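Local coordinates for protein exodeoxyribonuclease III (Methanosarcina mazei, PDB 5J8N) that probably cleaves DNA at abasic sites and degrades double-stranded DNA from its 3' ends, as a magnesium-dependent enzyme of the AP/ExoA repair family, at residues L122-M126 with S171-E177; G201-W206 with N216-D222. The protein carries 3 engineered substitutions. Residue numbers count along the deposited sequence, not the author numbering.

Contact 1 (L122-M126 with S171-E177)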
ATOM      1  N   LEU A 122      12.565 -13.244  -5.102  1.00 21.44           N
ATOM      2  CA  LEU A 122      12.761 -12.963  -3.673  1.00 20.18           C
ATOM      3  C   LEU A 122      13.955 -11.971  -3.535  1.00 17.90           C
ATOM      4  O   LEU A 122      13.859 -10.996  -2.772  1.00 18.29           O
ATOM      5  CB  LEU A 122      13.035 -14.253  -2.881  1.00 22.50           C
ATOM      6  CG  LEU A 122      13.403 -14.021  -1.405  1.00 23.55           C
ATOM      7  CD1 LEU A 122      12.297 -13.245  -0.670  1.00 23.70           C
ATOM      8  CD2 LEU A 122      13.680 -15.360  -0.710  1.00 23.70           C
ATOM      9  N   GLY A 123      14.997 -12.162  -4.317  1.00 20.52           N
ATOM     10  CA  GLY A 123      16.166 -11.286  -4.298  1.00 20.16           C
ATOM     11  C   GLY A 123      15.748  -9.888  -4.698  1.00 20.17           C
ATOM     12  O   GLY A 123      16.175  -8.902  -4.080  1.00 20.09           O
ATOM     13  N   TYR A 124      14.902  -9.789  -5.711  1.00 18.65           N
ATOM     14  CA  TYR A 124      14.453  -8.513  -6.213  1.00 18.19           C
ATOM     15  C   TYR A 124      13.631  -7.808  -5.152  1.00 17.32           C
ATOM     16  O   TYR A 124      13.774  -6.599  -4.936  1.00 16.36           O
ATOM     17  CB  TYR A 124      13.623  -8.715  -7.504  1.00 18.06           C
ATOM     18  CG  TYR A 124      13.135  -7.433  -8.167  1.00 17.43           C
ATOM     19  CD1 TYR A 124      13.910  -6.808  -9.156  1.00 17.80           C
ATOM     20  CD2 TYR A 124      11.911  -6.870  -7.856  1.00 16.57           C
ATOM     21  CE1 TYR A 124      13.455  -5.642  -9.754  1.00 19.29           C
ATOM     22  CE2 TYR A 124      11.454  -5.721  -8.462  1.00 16.27           C
ATOM     23  CZ  TYR A 124      12.235  -5.116  -9.418  1.00 17.32           C
ATOM     24  OH  TYR A 124      11.751  -3.975  -9.993  1.00 19.30           O
ATOM     25  N   LYS A 125      12.712  -8.538  -4.518  1.00 16.34           N
ATOM     26  CA  LYS A 125      11.924  -8.000  -3.418  1.00 15.60           C
ATOM     27  C   LYS A 125      12.823  -7.410  -2.309  1.00 15.07           C
ATOM     28  O   LYS A 125      12.588  -6.282  -1.862  1.00 15.34           O
ATOM     29  CB  LYS A 125      11.016  -9.099  -2.836  1.00 15.13           C
ATOM     30  CG  LYS A 125      10.170  -8.646  -1.666  1.00 15.25           C
ATOM     31  CD  LYS A 125       9.341  -9.825  -1.148  1.00 17.06           C
ATOM     32  CE  LYS A 125       8.409  -9.331  -0.027  1.00 16.01           C
ATOM     33  NZ  LYS A 125       7.658 -10.490   0.567  1.00 14.61           N
ATOM     34  N   MET A 126      13.829  -8.164  -1.891  1.00 16.75           N
ATOM     35  CA  MET A 126      14.713  -7.669  -0.829  1.00 16.62           C
ATOM     36  C   MET A 126      15.519  -6.449  -1.304  1.00 18.02           C
ATOM     37  O   MET A 126      15.733  -5.504  -0.524  1.00 17.96           O
ATOM     38  CB  MET A 126      15.610  -8.781  -0.351  1.00 19.81           C
ATOM     39  CG  MET A 126      14.892  -9.977   0.273  1.00 20.41           C
ATOM     40  SD  MET A 126      13.804  -9.567   1.659  1.00 21.69           S
ATOM     41  CE  MET A 126      14.987  -8.973   2.849  1.00 24.32           C
ATOM     42  N   SER A 171       7.694 -17.135   1.022  1.00 20.04           N
ATOM     43  CA  SER A 171       7.850 -15.677   0.886  1.00 15.93           C
ATOM     44  C   SER A 171       6.540 -14.976   1.234  1.00 16.61           C
ATOM     45  O   SER A 171       5.463 -15.334   0.727  1.00 17.44           O
ATOM     46  CB  SER A 171       8.311 -15.314  -0.542  1.00 18.05           C
ATOM     47  OG  SER A 171       8.369 -13.863  -0.655  1.00 17.84           O
ATOM     48  N   GLY A 172       6.638 -13.987   2.126  1.00 15.99           N
ATOM     49  CA  GLY A 172       5.472 -13.439   2.798  1.00 14.97           C
ATOM     50  C   GLY A 172       5.675 -13.578   4.302  1.00 14.63           C
ATOM     51  O   GLY A 172       5.164 -12.774   5.078  1.00 16.00           O
ATOM     52  N   PHE A 173       6.373 -14.630   4.703  1.00 17.10           N
ATOM     53  CA  PHE A 173       6.601 -14.825   6.123  1.00 17.13           C
ATOM     54  C   PHE A 173       7.976 -15.420   6.395  1.00 18.34           C
ATOM     55  O   PHE A 173       8.145 -16.157   7.365  1.00 19.39           O
ATOM     56  CB  PHE A 173       5.496 -15.710   6.754  1.00 18.16           C
ATOM     57  CG  PHE A 173       5.366 -15.515   8.248  1.00 16.00           C
ATOM     58  CD1 PHE A 173       5.143 -14.231   8.766  1.00 17.26           C
ATOM     59  CD2 PHE A 173       5.507 -16.582   9.135  1.00 17.87           C
ATOM     60  CE1 PHE A 173       5.108 -14.004  10.152  1.00 17.75           C
ATOM     61  CE2 PHE A 173       5.448 -16.369  10.559  1.00 18.52           C
ATOM     62  CZ  PHE A 173       5.235 -15.066  11.030  1.00 19.76           C
ATOM     63  N   LEU A 174       8.945 -15.114   5.525  1.00 17.10           N
ATOM     64  CA  LEU A 174      10.319 -15.563   5.759  1.00 18.65           C
ATOM     65  C   LEU A 174      11.004 -14.750   6.829  1.00 18.51           C
ATOM     66  O   LEU A 174      10.789 -13.537   6.912  1.00 17.38           O
ATOM     67  CB  LEU A 174      11.148 -15.505   4.475  1.00 20.29           C
ATOM     68  CG  LEU A 174      10.646 -16.407   3.327  1.00 19.14           C
ATOM     69  CD1 LEU A 174      11.404 -16.030   2.064  1.00 21.22           C
ATOM     70  CD2 LEU A 174      10.927 -17.876   3.610  1.00 21.58           C
ATOM     71  N   PRO A 175      11.853 -15.394   7.645  1.00 19.09           N
ATOM     72  CA  PRO A 175      12.561 -14.590   8.650  1.00 19.71           C
ATOM     73  C   PRO A 175      13.238 -13.334   8.081  1.00 20.11           C
ATOM     74  O   PRO A 175      13.144 -12.258   8.721  1.00 21.17           O
ATOM     75  CB  PRO A 175      13.592 -15.593   9.230  1.00 23.52           C
ATOM     76  CG  PRO A 175      12.840 -16.944   9.163  1.00 21.40           C
ATOM     77  CD  PRO A 175      12.127 -16.846   7.792  1.00 20.19           C
ATOM     78  N   GLU A 176      13.887 -13.398   6.925  1.00 19.35           N
ATOM     79  CA  GLU A 176      14.609 -12.255   6.410  0.53 19.90           C
ATOM     80  C   GLU A 176      13.681 -11.111   5.993  1.00 19.22           C
ATOM     81  O   GLU A 176      14.037  -9.932   6.075  1.00 18.86           O
ATOM     82  CB  GLU A 176      15.497 -12.695   5.243  0.53 22.45           C
ATOM     83  CG  GLU A 176      14.720 -13.463   4.157  0.53 24.22           C
ATOM     84  CD  GLU A 176      14.766 -15.002   4.289  0.53 24.24           C
ATOM     85  OE1 GLU A 176      14.869 -15.666   3.216  0.53 31.33           O
ATOM     86  OE2 GLU A 176      14.728 -15.581   5.417  0.53 24.20           O
ATOM     87  N   GLU A 177      12.484 -11.447   5.533  1.00 16.89           N
ATOM     88  CA  GLU A 177      11.516 -10.420   5.179  1.00 17.01           C
ATOM     89  C   GLU A 177      10.999  -9.699   6.444  1.00 16.61           C
ATOM     90  O   GLU A 177      10.862  -8.449   6.479  1.00 15.87           O
ATOM     91  CB  GLU A 177      10.362 -11.028   4.415  1.00 16.35           C
ATOM     92  CG  GLU A 177      10.795 -11.633   3.094  1.00 17.18           C
ATOM     93  CD  GLU A 177       9.718 -12.503   2.487  1.00 18.30           C
ATOM     94  OE1 GLU A 177       9.083 -13.290   3.230  1.00 17.69           O
ATOM     95  OE2 GLU A 177       9.508 -12.384   1.258  1.00 16.62           O
TER
HETATM   96  O   HOH W   1       6.294 -12.174  -1.128  1.00 16.98           O
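Lys125 is fully extended, with all four chi angles t. This stretch carries Lys125 NZ to Glu177 OE2 at 2.7 Å, a hydrogen-bonded salt bridge. Lys125 NZ also bonds Asn153 O and Thr154 OG1; Asn153 is a predicted transition-state stabiliser. Glu177, with chi1 m and chi2 t, turns its carboxylate back onto the loop before its own helix. Glu177 OE2 also accepts from Ser171 OG (2.7 Å). Glu177 OE1 takes Gly172 N at 2.8 Å. Three residues after the N-cap, Glu177 OE1 also accepts the N-cap backbone NH, with Leu174 N at 2.9 Å. A water joins Lys125 NZ (2.8 Å) to Ser171 OG (2.7 Å). The apolar side is simpler. Leu122 (t, p) sets Leu122 CD2 3.7 Å from Leu174 CD1. Met126 is curled, m at all three chi angles, and Met126 CE lies 3.5 Å from Glu176 O. Helix 119-141 thus packs against the start of helix 175-186, beside the loop after strand 146-149.

Contact 2 (G201-W206 with N216-D222)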
ATOM      1  N   GLY A 201      -6.115 -11.655  14.445  1.00 16.21           N
ATOM      2  CA  GLY A 201      -7.308 -11.799  13.626  1.00 16.15           C
ATOM      3  C   GLY A 201      -7.590 -10.657  12.682  1.00 16.30           C
ATOM      4  O   GLY A 201      -8.623 -10.625  12.014  1.00 17.84           O
ATOM      5  N   ASN A 202      -6.660  -9.711  12.611  1.00 14.31           N
ATOM      6  CA  ASN A 202      -6.781  -8.524  11.784  1.00 13.83           C
ATOM      7  C   ASN A 202      -5.915  -8.664  10.545  1.00 13.70           C
ATOM      8  O   ASN A 202      -4.668  -8.565  10.623  1.00 13.86           O
ATOM      9  CB  ASN A 202      -6.366  -7.299  12.602  1.00 14.47           C
ATOM     10  CG  ASN A 202      -7.425  -6.902  13.587  1.00 15.31           C
ATOM     11  OD1 ASN A 202      -8.557  -6.610  13.185  1.00 17.56           O
ATOM     12  ND2 ASN A 202      -7.098  -6.922  14.890  1.00 15.37           N
ATOM     13  N   TYR A 203      -6.586  -8.994   9.419  1.00 13.19           N
ATOM     14  CA  TYR A 203      -5.893  -9.314   8.189  1.00 11.78           C
ATOM     15  C   TYR A 203      -6.385  -8.461   7.048  1.00 11.48           C
ATOM     16  O   TYR A 203      -7.479  -7.881   7.096  1.00 12.20           O
ATOM     17  CB  TYR A 203      -6.109 -10.807   7.861  1.00 12.92           C
ATOM     18  CG  TYR A 203      -5.816 -11.732   9.006  1.00 13.50           C
ATOM     19  CD1 TYR A 203      -4.614 -11.648   9.709  1.00 13.77           C
ATOM     20  CD2 TYR A 203      -6.739 -12.700   9.399  1.00 14.24           C
ATOM     21  CE1 TYR A 203      -4.354 -12.488  10.782  1.00 14.05           C
ATOM     22  CE2 TYR A 203      -6.491 -13.578  10.458  1.00 13.94           C
ATOM     23  CZ  TYR A 203      -5.303 -13.451  11.149  1.00 15.89           C
ATOM     24  OH  TYR A 203      -5.070 -14.266  12.231  1.00 17.02           O
ATOM     25  N   SER A 204      -5.623  -8.443   5.959  1.00 11.23           N
ATOM     26  CA  SER A 204      -6.020  -7.648   4.786  1.00 10.62           C
ATOM     27  C   SER A 204      -5.948  -8.456   3.513  1.00 11.94           C
ATOM     28  O   SER A 204      -6.164  -7.898   2.441  1.00 11.44           O
ATOM     29  CB  SER A 204      -5.143  -6.380   4.641  1.00 11.32           C
ATOM     30  OG  SER A 204      -3.781  -6.771   4.358  1.00 11.46           O
ATOM     31  N   TRP A 205      -5.621  -9.740   3.588  1.00 11.31           N
ATOM     32  CA  TRP A 205      -5.539 -10.632   2.409  1.00 11.54           C
ATOM     33  C   TRP A 205      -5.981 -12.013   2.794  1.00 11.01           C
ATOM     34  O   TRP A 205      -5.665 -12.501   3.890  1.00 11.65           O
ATOM     35  CB  TRP A 205      -4.067 -10.693   1.877  1.00 11.98           C
ATOM     36  CG  TRP A 205      -3.964 -11.626   0.711  1.00 11.64           C
ATOM     37  CD1 TRP A 205      -4.203 -11.326  -0.631  1.00 12.63           C
ATOM     38  CD2 TRP A 205      -3.658 -13.042   0.741  1.00 12.84           C
ATOM     39  NE1 TRP A 205      -4.063 -12.466  -1.408  1.00 12.72           N
ATOM     40  CE2 TRP A 205      -3.762 -13.543  -0.605  1.00 12.27           C
ATOM     41  CE3 TRP A 205      -3.370 -13.957   1.771  1.00 14.06           C
ATOM     42  CZ2 TRP A 205      -3.518 -14.860  -0.937  1.00 14.43           C
ATOM     43  CZ3 TRP A 205      -3.174 -15.297   1.422  1.00 14.19           C
ATOM     44  CH2 TRP A 205      -3.238 -15.726   0.078  1.00 16.09           C
ATOM     45  N   TRP A 206      -6.708 -12.642   1.870  1.00 11.07           N
ATOM     46  CA  TRP A 206      -7.119 -14.028   2.032  1.00 11.80           C
ATOM     47  C   TRP A 206      -7.038 -14.710   0.689  1.00 12.99           C
ATOM     48  O   TRP A 206      -7.336 -14.074  -0.344  1.00 14.72           O
ATOM     49  CB  TRP A 206      -8.573 -14.189   2.548  1.00 12.68           C
ATOM     50  CG  TRP A 206      -8.894 -13.375   3.807  1.00 12.26           C
ATOM     51  CD1 TRP A 206      -9.005 -13.859   5.058  1.00 12.93           C
ATOM     52  CD2 TRP A 206      -9.148 -11.968   3.887  1.00 11.74           C
ATOM     53  NE1 TRP A 206      -9.296 -12.834   5.954  1.00 13.60           N
ATOM     54  CE2 TRP A 206      -9.392 -11.668   5.235  1.00 13.46           C
ATOM     55  CE3 TRP A 206      -9.195 -10.932   2.931  1.00 12.91           C
ATOM     56  CZ2 TRP A 206      -9.703 -10.392   5.663  1.00 13.32           C
ATOM     57  CZ3 TRP A 206      -9.480  -9.639   3.364  1.00 13.86           C
ATOM     58  CH2 TRP A 206      -9.736  -9.399   4.737  1.00 13.66           C
ATOM     59  N   ASN A 216     -11.768 -16.425   7.833  1.00 13.75           N
ATOM     60  CA  ASN A 216     -10.717 -15.484   8.247  1.00 14.63           C
ATOM     61  C   ASN A 216      -9.331 -16.114   8.301  1.00 15.57           C
ATOM     62  O   ASN A 216      -8.523 -15.789   9.180  1.00 16.52           O
ATOM     63  CB  ASN A 216     -11.064 -14.838   9.602  1.00 14.77           C
ATOM     64  CG  ASN A 216     -10.322 -13.496   9.782  1.00 14.99           C
ATOM     65  OD1 ASN A 216     -10.041 -12.799   8.796  1.00 14.75           O
ATOM     66  ND2 ASN A 216     -10.027 -13.125  11.017  1.00 17.27           N
ATOM     67  N   VAL A 217      -9.028 -16.965   7.329  1.00 14.66           N
ATOM     68  CA  VAL A 217      -7.663 -17.479   7.241  1.00 15.77           C
ATOM     69  C   VAL A 217      -6.886 -16.480   6.421  1.00 14.99           C
ATOM     70  O   VAL A 217      -6.773 -16.632   5.185  1.00 16.69           O
ATOM     71  CB  VAL A 217      -7.629 -18.873   6.607  1.00 16.17           C
ATOM     72  CG1 VAL A 217      -6.208 -19.435   6.626  1.00 18.83           C
ATOM     73  CG2 VAL A 217      -8.544 -19.820   7.390  1.00 18.66           C
ATOM     74  N   GLY A 218      -6.352 -15.456   7.073  1.00 14.09           N
ATOM     75  CA  GLY A 218      -5.821 -14.311   6.384  1.00 13.97           C
ATOM     76  C   GLY A 218      -4.412 -13.946   6.774  1.00 13.05           C
ATOM     77  O   GLY A 218      -3.812 -14.562   7.698  1.00 14.27           O
ATOM     78  N   TRP A 219      -3.934 -12.913   6.079  1.00 12.56           N
ATOM     79  CA  TRP A 219      -2.610 -12.323   6.343  1.00 12.90           C
ATOM     80  C   TRP A 219      -2.778 -10.840   6.346  1.00 13.78           C
ATOM     81  O   TRP A 219      -3.524 -10.333   5.503  1.00 13.25           O
ATOM     82  CB  TRP A 219      -1.608 -12.699   5.235  1.00 12.80           C
ATOM     83  CG  TRP A 219      -1.309 -14.129   4.977  1.00 13.33           C
ATOM     84  CD1 TRP A 219      -2.187 -15.164   4.780  1.00 13.02           C
ATOM     85  CD2 TRP A 219       0.001 -14.663   4.757  1.00 13.31           C
ATOM     86  NE1 TRP A 219      -1.496 -16.323   4.487  1.00 14.90           N
ATOM     87  CE2 TRP A 219      -0.152 -16.036   4.461  1.00 14.70           C
ATOM     88  CE3 TRP A 219       1.295 -14.099   4.791  1.00 15.10           C
ATOM     89  CZ2 TRP A 219       0.943 -16.871   4.183  1.00 18.36           C
ATOM     90  CZ3 TRP A 219       2.404 -14.949   4.507  1.00 17.76           C
ATOM     91  CH2 TRP A 219       2.201 -16.308   4.205  1.00 17.83           C
ATOM     92  N   ARG A 220      -2.052 -10.111   7.192  1.00 12.06           N
ATOM     93  CA  ARG A 220      -2.002  -8.647   7.083  1.00 12.43           C
ATOM     94  C   ARG A 220      -0.789  -8.278   6.240  1.00 12.93           C
ATOM     95  O   ARG A 220       0.358  -8.315   6.712  1.00 13.25           O
ATOM     96  CB  ARG A 220      -1.939  -8.004   8.468  1.00 12.36           C
ATOM     97  CG  ARG A 220      -2.271  -6.516   8.394  1.00 12.17           C
ATOM     98  CD  ARG A 220      -2.505  -5.910   9.807  1.00 12.68           C
ATOM     99  NE  ARG A 220      -1.274  -5.981  10.629  1.00 12.66           N
ATOM    100  CZ  ARG A 220      -0.445  -4.955  10.870  1.00 13.09           C
ATOM    101  NH1 ARG A 220       0.653  -5.143  11.627  1.00 13.84           N
ATOM    102  NH2 ARG A 220      -0.695  -3.719  10.424  1.00 13.15           N
ATOM    103  N   LEU A 221      -1.053  -8.001   4.967  1.00 11.31           N
ATOM    104  CA  LEU A 221      -0.022  -7.640   3.980  1.00 12.55           C
ATOM    105  C   LEU A 221      -0.007  -6.166   3.659  1.00 10.75           C
ATOM    106  O   LEU A 221       0.940  -5.693   3.028  1.00 12.37           O
ATOM    107  CB  LEU A 221      -0.253  -8.396   2.660  1.00 11.81           C
ATOM    108  CG  LEU A 221      -0.320  -9.929   2.820  1.00 11.68           C
ATOM    109  CD1 LEU A 221      -0.508 -10.573   1.466  1.00 14.44           C
ATOM    110  CD2 LEU A 221       0.997 -10.447   3.452  1.00 14.97           C
ATOM    111  N   ASP A 222      -1.086  -5.461   4.042  1.00 11.66           N
ATOM    112  CA  ASP A 222      -1.275  -4.062   3.639  1.00 12.11           C
ATOM    113  C   ASP A 222      -1.184  -3.204   4.860  1.00 12.11           C
ATOM    114  O   ASP A 222      -1.778  -3.515   5.906  1.00 12.47           O
ATOM    115  CB  ASP A 222      -2.646  -3.904   2.953  1.00 10.95           C
ATOM    116  CG  ASP A 222      -2.738  -4.806   1.767  1.00 12.68           C
ATOM    117  OD1 ASP A 222      -2.221  -4.424   0.687  1.00 13.54           O
ATOM    118  OD2 ASP A 222      -3.259  -5.932   1.919  1.00 12.26           O
TER
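A classic beta bulge shapes this antiparallel hairpin: Ser204 and Trp205 both face Trp219. The O of Trp219 accepts from Ser204 N at 2.9 Å and, weakly, from Trp205 N at 2.9 Å. Trp219 N returns a bond to Trp205 O at 2.8 Å. Trp205 has the most surface covered. Its side chain lies on the same face of the sheet as that of Trp219, and its ring edge meets the Trp219 face in a T-shaped pair, with centroids 5.0 Å apart and planes at 85°. Trp205 NE1 bonds Asp247, a predicted metal ligand, consistent with the hairpin bordering the active site. Asn216 comes next. Its amide spans two partners: Asn216 ND2 gives to Gly201 O at 3.0 Å, and Asn216 OD1 accepts from Trp206 NE1 at 2.9 Å. Tyr203 is third; one face of its ring covers Gly218, with Tyr203 CG 3.4 Å from Gly218 C. A CB on Gly218 would clash with Tyr203 and Trp206. Asp222, predicted to be important for catalysis, also bonds His248 ND1 through OD2. The bulge leaves Ser204 pointing toward 216-222, where Ser204 OG accepts from Leu221 N at 3.1 Å and donates to Asp222 OD2 at 2.6 Å.

From the N terminus, the chain reaches contact 1 first, in helix 119-141. It then runs through strand 146-149 and the loop that follows. The 44 residues between the segments end at 171-177, where contact 1 closes the excursion. Helix 175-186 leads on through strand 189-191 and helix 192-196 to contact 2, which closes a hairpin with nine residues between its segments. The two contacts lie in series, neither nested nor crossed. Contact 1 ties two helices; contact 2 joins strand 205-206 to strand 218-227 of the seven-stranded sheet. Their centres are 18 Å apart, yet they touch: Trp219 CZ3 packs 3.6 Å from Gly172 C and 3.9 Å from Phe173 CB.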